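Local structure of cadherin-related family member 2 (Homo sapiens, 5CZR) at residues A[153-158]-A[177-183]. The protein forms calcium-dependent heterophilic adhesion complexes with CDHR5 on adjacent microvilli and so controls microvillar packing at the apical membrane of epithelial cells. Residues are numbered along the deposited sequence.
Sequences DSEHLF and KSAFYQL
Tyr181 and Phe158 are the aromatic centre of this contact, which lies in the second cadherin repeat and joins its two sheets. Residues 153-158 make a single 3-10 turn over 154-156, with His156 N hydrogen-bonded to Asp153 O (3.0 Å) and Leu157 N to Ser154 O (3.2 Å), before the chain extends at Phe158 into edge strand 158-160. Residues 177-183 run from a loop into strand 180-189 of the other sheet. The backbones stay apart, with CA separations of 8.5 Å for Ser154-Tyr181 and 8.7 Å for Phe158-Leu183, and side chains fill the gap. Both aromatic residues take the m rotamer with chi2 near -84°, and the edge of Phe158 meets the face of Tyr181 in a T-shaped pair: centroids 5.5 Å apart, planes at 71°, Phe158 CE2 3.8 Å from Tyr181 CG. Two residues further along the strand, Leu183 CD1 lies 3.9 Å from Phe158 CD2. Toward the phenol end of Tyr181, Leu157 CD2 packs 3.3 Å from Tyr181 CZ, and Ser154 CB is 4.2 Å from Tyr181 CE1. Val147, Val212 and Ile210 of the neighbouring strands continue this core, as expected for the Greek-key beta sandwich of a cadherin repeat. At the margin, Lys177, m at chi1 and trans from chi2 to chi4, brings NZ to 3.2 Å from Asp153 OD2 in a salt bridge; NZ also donates to Ser171 O. Asp153 is poorly ordered, so the bridge geometry is less certain. The chemistry thus implies cohesion chiefly through buried aromatic and aliphatic packing, with one charged pair at its border.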
# COMPACT_ATOMS: atom_id res chain seq x y z
N ASP A 153 -33.16 -6.93 15.47
CA ASP A 153 -32.55 -5.97 16.39
C ASP A 153 -31.04 -5.78 16.12
O ASP A 153 -30.60 -4.67 15.77
CB ASP A 153 -32.81 -6.40 17.85
CG ASP A 153 -32.84 -5.21 18.83
OD1 ASP A 153 -31.75 -4.71 19.23
OD2 ASP A 153 -33.95 -4.78 19.21
N SER A 154 -30.27 -6.85 16.28
CA SER A 154 -28.82 -6.78 16.50
C SER A 154 -28.01 -6.13 15.37
O SER A 154 -26.98 -5.52 15.63
CB SER A 154 -28.24 -8.17 16.82
OG SER A 154 -27.92 -8.87 15.64
N GLU A 155 -28.47 -6.26 14.13
CA GLU A 155 -27.82 -5.61 12.98
C GLU A 155 -27.71 -4.06 13.08
O GLU A 155 -26.83 -3.46 12.49
CB GLU A 155 -28.47 -6.04 11.63
CG GLU A 155 -29.98 -6.39 11.66
CD GLU A 155 -30.67 -6.42 10.29
OE1 GLU A 155 -30.08 -5.93 9.29
OE2 GLU A 155 -31.83 -6.92 10.20
N HIS A 156 -28.62 -3.45 13.82
CA HIS A 156 -28.70 -1.99 13.96
C HIS A 156 -28.24 -1.51 15.34
O HIS A 156 -28.43 -0.36 15.68
CB HIS A 156 -30.16 -1.53 13.70
CG HIS A 156 -30.69 -1.92 12.36
ND1 HIS A 156 -30.00 -1.68 11.18
CD2 HIS A 156 -31.84 -2.54 12.00
CE1 HIS A 156 -30.71 -2.14 10.16
NE2 HIS A 156 -31.83 -2.67 10.63
N LEU A 157 -27.68 -2.41 16.13
CA LEU A 157 -27.39 -2.15 17.53
C LEU A 157 -26.07 -1.38 17.73
O LEU A 157 -25.93 -0.63 18.69
CB LEU A 157 -27.33 -3.46 18.29
CG LEU A 157 -27.66 -3.44 19.76
CD1 LEU A 157 -28.94 -2.65 20.04
CD2 LEU A 157 -27.82 -4.88 20.22
N PHE A 158 -25.13 -1.56 16.82
CA PHE A 158 -23.85 -0.91 16.90
C PHE A 158 -23.54 -0.25 15.57
O PHE A 158 -24.01 -0.68 14.54
CB PHE A 158 -22.76 -1.92 17.25
CG PHE A 158 -22.98 -2.61 18.56
CD1 PHE A 158 -22.60 -1.99 19.73
CD2 PHE A 158 -23.60 -3.84 18.61
CE1 PHE A 158 -22.80 -2.59 20.95
CE2 PHE A 158 -23.78 -4.49 19.82
CZ PHE A 158 -23.41 -3.84 21.00
N LYS A 177 -32.73 -9.38 25.30
CA LYS A 177 -32.08 -9.37 23.98
C LYS A 177 -30.88 -10.30 23.95
O LYS A 177 -30.92 -11.32 23.28
CB LYS A 177 -31.65 -7.96 23.59
CG LYS A 177 -32.84 -7.07 23.32
CD LYS A 177 -32.40 -5.76 22.69
CE LYS A 177 -33.50 -4.72 22.87
NZ LYS A 177 -33.20 -3.53 22.02
N SER A 178 -29.81 -9.96 24.65
CA SER A 178 -28.63 -10.82 24.70
C SER A 178 -27.70 -10.41 25.82
O SER A 178 -27.53 -9.22 26.12
CB SER A 178 -27.87 -10.77 23.37
OG SER A 178 -26.86 -11.74 23.35
N ALA A 179 -27.08 -11.42 26.43
CA ALA A 179 -26.02 -11.23 27.43
C ALA A 179 -24.68 -10.91 26.78
O ALA A 179 -23.75 -10.55 27.49
CB ALA A 179 -25.87 -12.48 28.29
N PHE A 180 -24.58 -11.03 25.46
CA PHE A 180 -23.33 -10.73 24.78
C PHE A 180 -23.51 -10.43 23.30
O PHE A 180 -24.53 -10.75 22.70
CB PHE A 180 -22.37 -11.90 24.90
CG PHE A 180 -22.88 -13.13 24.24
CD1 PHE A 180 -22.71 -13.33 22.87
CD2 PHE A 180 -23.62 -14.05 24.96
CE1 PHE A 180 -23.25 -14.44 22.24
CE2 PHE A 180 -24.15 -15.19 24.34
CZ PHE A 180 -23.95 -15.38 22.98
N TYR A 181 -22.48 -9.83 22.72
CA TYR A 181 -22.39 -9.70 21.28
C TYR A 181 -20.97 -9.97 20.84
O TYR A 181 -20.03 -9.57 21.51
CB TYR A 181 -22.82 -8.30 20.85
CG TYR A 181 -24.27 -8.03 21.21
CD1 TYR A 181 -25.31 -8.45 20.38
CD2 TYR A 181 -24.60 -7.38 22.41
CE1 TYR A 181 -26.65 -8.21 20.71
CE2 TYR A 181 -25.91 -7.14 22.75
CZ TYR A 181 -26.94 -7.57 21.90
OH TYR A 181 -28.24 -7.34 22.23
N GLN A 182 -20.83 -10.62 19.69
CA GLN A 182 -19.56 -10.64 18.99
C GLN A 182 -19.67 -9.88 17.68
O GLN A 182 -20.54 -10.18 16.87
CB GLN A 182 -19.15 -12.06 18.70
CG GLN A 182 -17.67 -12.17 18.44
CD GLN A 182 -17.31 -13.38 17.60
OE1 GLN A 182 -17.90 -13.68 16.53
NE2 GLN A 182 -16.28 -14.06 18.06
N LEU A 183 -18.82 -8.88 17.52
CA LEU A 183 -18.81 -8.03 16.34
C LEU A 183 -17.61 -8.40 15.52
O LEU A 183 -16.49 -8.36 16.03
CB LEU A 183 -18.70 -6.53 16.68
CG LEU A 183 -19.91 -5.68 17.07
CD1 LEU A 183 -20.69 -6.42 18.12
CD2 LEU A 183 -19.55 -4.31 17.59